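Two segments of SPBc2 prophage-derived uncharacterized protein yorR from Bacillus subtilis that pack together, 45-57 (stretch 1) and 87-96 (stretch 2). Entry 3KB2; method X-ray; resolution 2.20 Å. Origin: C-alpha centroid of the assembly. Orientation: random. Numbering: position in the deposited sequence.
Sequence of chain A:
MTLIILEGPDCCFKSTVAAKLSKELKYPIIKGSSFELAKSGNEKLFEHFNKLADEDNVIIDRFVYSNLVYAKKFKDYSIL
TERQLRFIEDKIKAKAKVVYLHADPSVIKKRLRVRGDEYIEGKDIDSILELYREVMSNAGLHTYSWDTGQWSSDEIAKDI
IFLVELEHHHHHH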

ATOM      1  N   LEU A  45       8.541   8.594  17.015  1.00 20.65           N
ATOM      2  CA  LEU A  45       9.059   8.880  15.670  1.00 21.96           C
ATOM      3  C   LEU A  45      10.310   9.734  15.701  1.00 13.61           C
ATOM      4  O   LEU A  45      11.348   9.357  15.161  1.00 18.57           O
ATOM      5  CB  LEU A  45       7.993   9.585  14.813  1.00 18.72           C
ATOM      6  CG  LEU A  45       8.323   9.934  13.354  1.00 16.32           C
ATOM      7  CD1 LEU A  45       8.468   8.677  12.514  1.00 18.65           C
ATOM      8  CD2 LEU A  45       7.212  10.805  12.790  1.00 14.71           C
ATOM      9  N   PHE A  46      10.199  10.889  16.336  1.00 11.97           N
ATOM     10  CA  PHE A  46      11.312  11.820  16.435  1.00 23.60           C
ATOM     11  C   PHE A  46      12.520  11.217  17.144  1.00 22.69           C
ATOM     12  O   PHE A  46      13.664  11.411  16.722  1.00 15.24           O
ATOM     13  CB  PHE A  46      10.870  13.081  17.171  1.00 20.63           C
ATOM     14  CG  PHE A  46      11.954  14.096  17.314  1.00 22.60           C
ATOM     15  CD1 PHE A  46      12.498  14.714  16.188  1.00 21.82           C
ATOM     16  CD2 PHE A  46      12.450  14.424  18.569  1.00 20.17           C
ATOM     17  CE1 PHE A  46      13.525  15.643  16.314  1.00 27.94           C
ATOM     18  CE2 PHE A  46      13.474  15.351  18.706  1.00 26.28           C
ATOM     19  CZ  PHE A  46      14.015  15.963  17.582  1.00 23.97           C
ATOM     20  N   GLU A  47      12.257  10.494  18.226  1.00 20.11           N
ATOM     21  CA  GLU A  47      13.315   9.855  18.999  1.00 23.21           C
ATOM     22  C   GLU A  47      14.176   8.941  18.099  1.00 19.41           C
ATOM     23  O   GLU A  47      15.413   8.998  18.122  1.00 22.11           O
ATOM     24  CB  GLU A  47      12.684   9.055  20.141  1.00 25.33           C
ATOM     25  CG  GLU A  47      13.664   8.270  20.990  1.00 48.41           C
ATOM     26  CD  GLU A  47      12.966   7.393  22.026  1.00 60.94           C
ATOM     27  OE1 GLU A  47      12.201   6.480  21.625  1.00 65.81           O
ATOM     28  OE2 GLU A  47      13.182   7.621  23.242  1.00 57.74           O
ATOM     29  N   HIS A  48      13.518   8.119  17.294  1.00 12.60           N
ATOM     30  CA  HIS A  48      14.220   7.215  16.398  1.00 13.69           C
ATOM     31  C   HIS A  48      15.050   7.950  15.341  1.00 16.79           C
ATOM     32  O   HIS A  48      16.195   7.574  15.067  1.00 13.57           O
ATOM     33  CB  HIS A  48      13.229   6.293  15.699  1.00 16.42           C
ATOM     34  CG  HIS A  48      13.886   5.202  14.921  1.00 23.16           C
ATOM     35  ND1 HIS A  48      14.590   4.183  15.524  1.00 28.20           N
ATOM     36  CD2 HIS A  48      14.014   5.008  13.585  1.00 28.15           C
ATOM     37  CE1 HIS A  48      15.129   3.410  14.596  1.00 23.70           C
ATOM     38  NE2 HIS A  48      14.793   3.891  13.411  1.00 33.70           N
ATOM     39  N   PHE A  49      14.473   8.993  14.746  1.00 15.45           N
ATOM     40  CA  PHE A  49      15.173   9.754  13.724  1.00  7.78           C
ATOM     41  C   PHE A  49      16.363  10.473  14.314  1.00 13.83           C
ATOM     42  O   PHE A  49      17.404  10.602  13.673  1.00 20.07           O
ATOM     43  CB  PHE A  49      14.239  10.770  13.060  1.00 17.41           C
ATOM     44  CG  PHE A  49      13.330  10.170  12.031  1.00 19.86           C
ATOM     45  CD1 PHE A  49      13.800   9.193  11.159  1.00 24.14           C
ATOM     46  CD2 PHE A  49      12.010  10.589  11.918  1.00 24.83           C
ATOM     47  CE1 PHE A  49      12.974   8.641  10.190  1.00 28.91           C
ATOM     48  CE2 PHE A  49      11.169  10.043  10.950  1.00 20.87           C
ATOM     49  CZ  PHE A  49      11.652   9.067  10.083  1.00 19.71           C
ATOM     50  N   ASN A  50      16.214  10.932  15.546  1.00 18.14           N
ATOM     51  CA  ASN A  50      17.294  11.644  16.206  1.00 15.95           C
ATOM     52  C   ASN A  50      18.471  10.718  16.477  1.00 12.73           C
ATOM     53  O   ASN A  50      19.617  11.137  16.393  1.00 17.19           O
ATOM     54  CB  ASN A  50      16.808  12.248  17.520  1.00 17.70           C
ATOM     55  CG  ASN A  50      17.530  13.522  17.857  1.00 18.86           C
ATOM     56  OD1 ASN A  50      17.533  13.964  18.997  1.00 32.65           O
ATOM     57  ND2 ASN A  50      18.140  14.136  16.852  1.00 24.22           N
ATOM     58  N   LYS A  51      18.182   9.465  16.819  1.00 16.14           N
ATOM     59  CA  LYS A  51      19.240   8.492  17.077  1.00 17.94           C
ATOM     60  C   LYS A  51      19.979   8.199  15.785  1.00 24.41           C
ATOM     61  O   LYS A  51      21.205   8.086  15.772  1.00 28.95           O
ATOM     62  CB  LYS A  51      18.674   7.184  17.623  1.00 13.99           C
ATOM     63  CG  LYS A  51      18.246   7.242  19.069  1.00 14.29           C
ATOM     64  CD  LYS A  51      17.460   6.005  19.432  1.00 16.34           C
ATOM     65  CE  LYS A  51      16.683   6.234  20.716  1.00 35.72           C
ATOM     66  NZ  LYS A  51      15.738   5.117  21.029  1.00 34.66           N
ATOM     67  N   LEU A  52      19.241   8.060  14.691  1.00 24.29           N
ATOM     68  CA  LEU A  52      19.900   7.797  13.428  1.00 20.74           C
ATOM     69  C   LEU A  52      20.780   8.987  13.110  1.00 13.05           C
ATOM     70  O   LEU A  52      21.873   8.822  12.603  1.00 19.11           O
ATOM     71  CB  LEU A  52      18.878   7.587  12.317  1.00 23.04           C
ATOM     72  CG  LEU A  52      18.012   6.357  12.531  1.00 31.98           C
ATOM     73  CD1 LEU A  52      16.999   6.240  11.395  1.00 30.41           C
ATOM     74  CD2 LEU A  52      18.907   5.116  12.608  1.00 28.80           C
ATOM     75  N   ALA A  53      20.304  10.183  13.439  1.00 17.51           N
ATOM     76  CA  ALA A  53      21.057  11.397  13.171  1.00 16.20           C
ATOM     77  C   ALA A  53      22.401  11.426  13.885  1.00 22.03           C
ATOM     78  O   ALA A  53      23.276  12.225  13.548  1.00 19.78           O
ATOM     79  CB  ALA A  53      20.242  12.616  13.545  1.00 12.34           C
ATOM     80  N   ASP A  54      22.572  10.569  14.884  1.00 27.26           N
ATOM     81  CA  ASP A  54      23.844  10.519  15.598  1.00 22.53           C
ATOM     82  C   ASP A  54      24.827   9.618  14.862  1.00 21.14           C
ATOM     83  O   ASP A  54      26.036   9.789  14.974  1.00 24.77           O
ATOM     84  CB  ASP A  54      23.636  10.006  17.022  1.00 21.05           C
ATOM     85  CG  ASP A  54      23.015  11.048  17.920  1.00 31.20           C
ATOM     86  OD1 ASP A  54      23.545  12.181  17.959  1.00 28.73           O
ATOM     87  OD2 ASP A  54      22.008  10.736  18.588  1.00 30.80           O
ATOM     88  N   GLU A  55      24.293   8.661  14.106  1.00 25.09           N
ATOM     89  CA  GLU A  55      25.111   7.725  13.351  1.00 20.90           C
ATOM     90  C   GLU A  55      25.924   8.418  12.268  1.00 26.82           C
ATOM     91  O   GLU A  55      25.625   9.546  11.862  1.00 23.75           O
ATOM     92  CB  GLU A  55      24.233   6.644  12.700  1.00 25.30           C
ATOM     93  CG  GLU A  55      23.964   5.383  13.544  1.00 37.49           C
ATOM     94  CD  GLU A  55      25.231   4.588  13.872  1.00 52.13           C
ATOM     95  OE1 GLU A  55      25.138   3.350  14.061  1.00 59.18           O
ATOM     96  OE2 GLU A  55      26.321   5.202  13.958  1.00 57.42           O
ATOM     97  N   ASP A  56      26.970   7.731  11.818  1.00 23.21           N
ATOM     98  CA  ASP A  56      27.830   8.232  10.757  1.00 25.15           C
ATOM     99  C   ASP A  56      28.480   7.022  10.100  1.00 27.91           C
ATOM    100  O   ASP A  56      28.627   5.969  10.724  1.00 24.76           O
ATOM    101  CB  ASP A  56      28.888   9.192  11.313  1.00 15.53           C
ATOM    102  CG  ASP A  56      29.627   9.943  10.216  1.00 21.49           C
ATOM    103  OD1 ASP A  56      29.049  10.161   9.132  1.00 25.67           O
ATOM    104  OD2 ASP A  56      30.788  10.338  10.431  1.00 28.48           O
ATOM    105  N   ASN A  57      28.849   7.177   8.834  1.00 25.11           N
ATOM    106  CA  ASN A  57      29.452   6.103   8.064  1.00 18.94           C
ATOM    107  C   ASN A  57      28.472   4.949   7.913  1.00 20.28           C
ATOM    108  O   ASN A  57      28.818   3.779   8.087  1.00 20.16           O
ATOM    109  CB  ASN A  57      30.746   5.622   8.717  1.00 27.45           C
ATOM    110  CG  ASN A  57      31.809   6.706   8.758  1.00 38.87           C
ATOM    111  OD1 ASN A  57      32.042   7.398   7.762  1.00 34.13           O
ATOM    112  ND2 ASN A  57      32.463   6.860   9.910  1.00 40.12           N
ATOM    113  N   PHE A  87      15.617  20.515  12.865  1.00 21.87           N
ATOM    114  CA  PHE A  87      16.591  20.135  13.881  1.00 21.93           C
ATOM    115  C   PHE A  87      17.476  18.996  13.379  1.00 15.50           C
ATOM    116  O   PHE A  87      18.691  19.036  13.523  1.00 22.33           O
ATOM    117  CB  PHE A  87      15.855  19.732  15.164  1.00 15.80           C
ATOM    118  CG  PHE A  87      16.749  19.241  16.261  1.00 17.15           C
ATOM    119  CD1 PHE A  87      17.051  17.892  16.376  1.00 18.48           C
ATOM    120  CD2 PHE A  87      17.282  20.126  17.187  1.00 21.04           C
ATOM    121  CE1 PHE A  87      17.872  17.427  17.400  1.00 28.79           C
ATOM    122  CE2 PHE A  87      18.105  19.673  18.217  1.00 29.09           C
ATOM    123  CZ  PHE A  87      18.400  18.318  18.323  1.00 26.92           C
ATOM    124  N   ILE A  88      16.864  17.984  12.777  1.00 25.13           N
ATOM    125  CA  ILE A  88      17.616  16.837  12.261  1.00 25.46           C
ATOM    126  C   ILE A  88      18.570  17.219  11.135  1.00 18.64           C
ATOM    127  O   ILE A  88      19.683  16.705  11.060  1.00 28.73           O
ATOM    128  CB  ILE A  88      16.669  15.736  11.763  1.00 18.74           C
ATOM    129  CG1 ILE A  88      15.901  15.161  12.955  1.00 16.37           C
ATOM    130  CG2 ILE A  88      17.449  14.641  11.072  1.00  5.25           C
ATOM    131  CD1 ILE A  88      14.767  14.257  12.542  1.00 34.44           C
ATOM    132  N   GLU A  89      18.132  18.123  10.268  1.00 19.76           N
ATOM    133  CA  GLU A  89      18.964  18.574   9.158  1.00 20.44           C
ATOM    134  C   GLU A  89      20.212  19.291   9.666  1.00 22.69           C
ATOM    135  O   GLU A  89      21.328  19.001   9.239  1.00 21.72           O
ATOM    136  CB  GLU A  89      18.162  19.507   8.252  1.00 21.56           C
ATOM    137  CG  GLU A  89      16.931  18.845   7.650  1.00 25.94           C
ATOM    138  CD  GLU A  89      16.173  19.773   6.738  1.00 30.84           C
ATOM    139  OE1 GLU A  89      15.821  20.882   7.195  1.00 41.78           O
ATOM    140  OE2 GLU A  89      15.918  19.394   5.573  1.00 23.86           O
ATOM    141  N   ASP A  90      20.022  20.233  10.579  1.00 25.19           N
ATOM    142  CA  ASP A  90      21.148  20.970  11.126  1.00 27.13           C
ATOM    143  C   ASP A  90      22.115  20.004  11.810  1.00 22.62           C
ATOM    144  O   ASP A  90      23.334  20.163  11.754  1.00 22.53           O
ATOM    145  CB  ASP A  90      20.654  22.013  12.132  1.00 35.04           C
ATOM    146  CG  ASP A  90      21.793  22.724  12.839  1.00 34.20           C
ATOM    147  OD1 ASP A  90      22.503  23.523  12.189  1.00 51.01           O
ATOM    148  OD2 ASP A  90      21.985  22.475  14.046  1.00 42.10           O
ATOM    149  N   LYS A  91      21.560  18.986  12.442  1.00 16.93           N
ATOM    150  CA  LYS A  91      22.374  18.015  13.144  1.00 18.81           C
ATOM    151  C   LYS A  91      23.290  17.135  12.260  1.00 24.97           C
ATOM    152  O   LYS A  91      24.324  16.648  12.731  1.00 24.76           O
ATOM    153  CB  LYS A  91      21.457  17.145  14.003  1.00 17.15           C
ATOM    154  CG  LYS A  91      22.173  16.109  14.832  1.00 17.65           C
ATOM    155  CD  LYS A  91      21.231  15.453  15.815  1.00 17.07           C
ATOM    156  CE  LYS A  91      21.968  14.385  16.586  1.00 22.01           C
ATOM    157  NZ  LYS A  91      21.231  13.894  17.770  1.00 34.08           N
ATOM    158  N   ILE A  92      22.936  16.943  10.991  1.00 17.39           N
ATOM    159  CA  ILE A  92      23.734  16.095  10.103  1.00 16.54           C
ATOM    160  C   ILE A  92      24.180  16.781   8.819  1.00 22.23           C
ATOM    161  O   ILE A  92      24.677  16.126   7.907  1.00 22.96           O
ATOM    162  CB  ILE A  92      22.937  14.844   9.697  1.00 22.83           C
ATOM    163  CG1 ILE A  92      21.839  15.238   8.703  1.00 23.33           C
ATOM    164  CG2 ILE A  92      22.321  14.194  10.942  1.00 17.60           C
ATOM    165  CD1 ILE A  92      20.971  14.095   8.225  1.00 24.05           C
ATOM    166  N   LYS A  93      23.991  18.093   8.743  1.00 20.82           N
ATOM    167  CA  LYS A  93      24.357  18.853   7.554  1.00 19.28           C
ATOM    168  C   LYS A  93      25.840  18.754   7.200  1.00 25.31           C
ATOM    169  O   LYS A  93      26.203  18.832   6.030  1.00 29.91           O
ATOM    170  CB  LYS A  93      23.969  20.328   7.745  1.00 26.60           C
ATOM    171  CG  LYS A  93      24.765  21.068   8.826  1.00 33.93           C
ATOM    172  CD  LYS A  93      24.064  22.353   9.288  1.00 41.76           C
ATOM    173  CE  LYS A  93      24.940  23.155  10.245  1.00 37.20           C
ATOM    174  NZ  LYS A  93      25.534  22.299  11.311  1.00 44.13           N
ATOM    175  N   ALA A  94      26.692  18.568   8.204  1.00 22.43           N
ATOM    176  CA  ALA A  94      28.129  18.492   7.972  1.00 29.61           C
ATOM    177  C   ALA A  94      28.662  17.095   7.698  1.00 23.58           C
ATOM    178  O   ALA A  94      29.872  16.881   7.657  1.00 28.82           O
ATOM    179  CB  ALA A  94      28.869  19.081   9.159  1.00 36.49           C
ATOM    180  N   LYS A  95      27.776  16.139   7.497  1.00 21.38           N
ATOM    181  CA  LYS A  95      28.237  14.790   7.272  1.00 19.12           C
ATOM    182  C   LYS A  95      27.273  14.051   6.384  1.00 20.01           C
ATOM    183  O   LYS A  95      27.528  12.920   5.979  1.00 24.12           O
ATOM    184  CB  LYS A  95      28.316  14.065   8.604  1.00 23.20           C
ATOM    185  CG  LYS A  95      26.986  14.068   9.343  1.00 22.16           C
ATOM    186  CD  LYS A  95      26.979  13.062  10.478  1.00 25.97           C
ATOM    187  CE  LYS A  95      25.779  13.260  11.393  1.00 21.60           C
ATOM    188  NZ  LYS A  95      25.725  12.202  12.451  1.00 20.66           N
ATOM    189  N   ALA A  96      26.158  14.690   6.080  1.00 18.02           N
ATOM    190  CA  ALA A  96      25.154  14.029   5.286  1.00 17.92           C
ATOM    191  C   ALA A  96      25.255  14.258   3.798  1.00 23.42           C
ATOM    192  O   ALA A  96      25.671  15.320   3.335  1.00 25.05           O
ATOM    193  CB  ALA A  96      23.771  14.428   5.779  1.00 22.03           C
TER

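The two helical segments, 45-52 and 87-92, run nearly parallel: their N-to-C directions differ by 10° and their axes approach to 10.2 Å. At that spacing side chains fill the gap, and the backbones draw nearest farther along, where the CA atoms of Ala53 and Ile92 lie 6.2 Å apart. The contact buries 526 Å², both sides summed.

The polar evidence centres on two lysines. Lys95, with chi2 to chi4 all t, extends its chain toward the type I turn from Leu52 to Glu55 in stretch 1. There its NZ donates to Ala53 O and to Glu55 O, each at 2.7 Å. Both acceptors are carbonyls, so the ammonium group, with several hydrogens to offer, ties down the backbone of the turn. The turn itself is closed by Glu55 N donating to Leu52 O at 2.9 Å.

Lys91 is likewise extended, t at all four chi angles. Its NZ forms a salt bridge with Asp54 OD1 at 2.9 Å, although the hydrogen bond within it is weak, and makes another weak hydrogen bond to Asn50 O at 3.5 Å. The CA-to-CB bond of Asp54 points away, but chi1 in m lets the carboxylate come nearer to stretch 2. The aliphatic part of Lys91 also contributes, its CD lying 3.8 Å from Ala53 CB.

Alongside these polar contacts the packing is apolar. Ala53 points toward stretch 2, and its small side chain fits where the backbones are close, with CB 3.7 Å from Ile92 CG2 and 4.2 Å from Ile88 CG2. Buried Ile88 also reaches Phe49, CD1 to CB at 3.6 Å, and Phe46, CG1 to CE1 at 4.1 Å. Phe46 CZ meets Phe87 CD1 at 3.8 Å, the ring planes inclined at 61°.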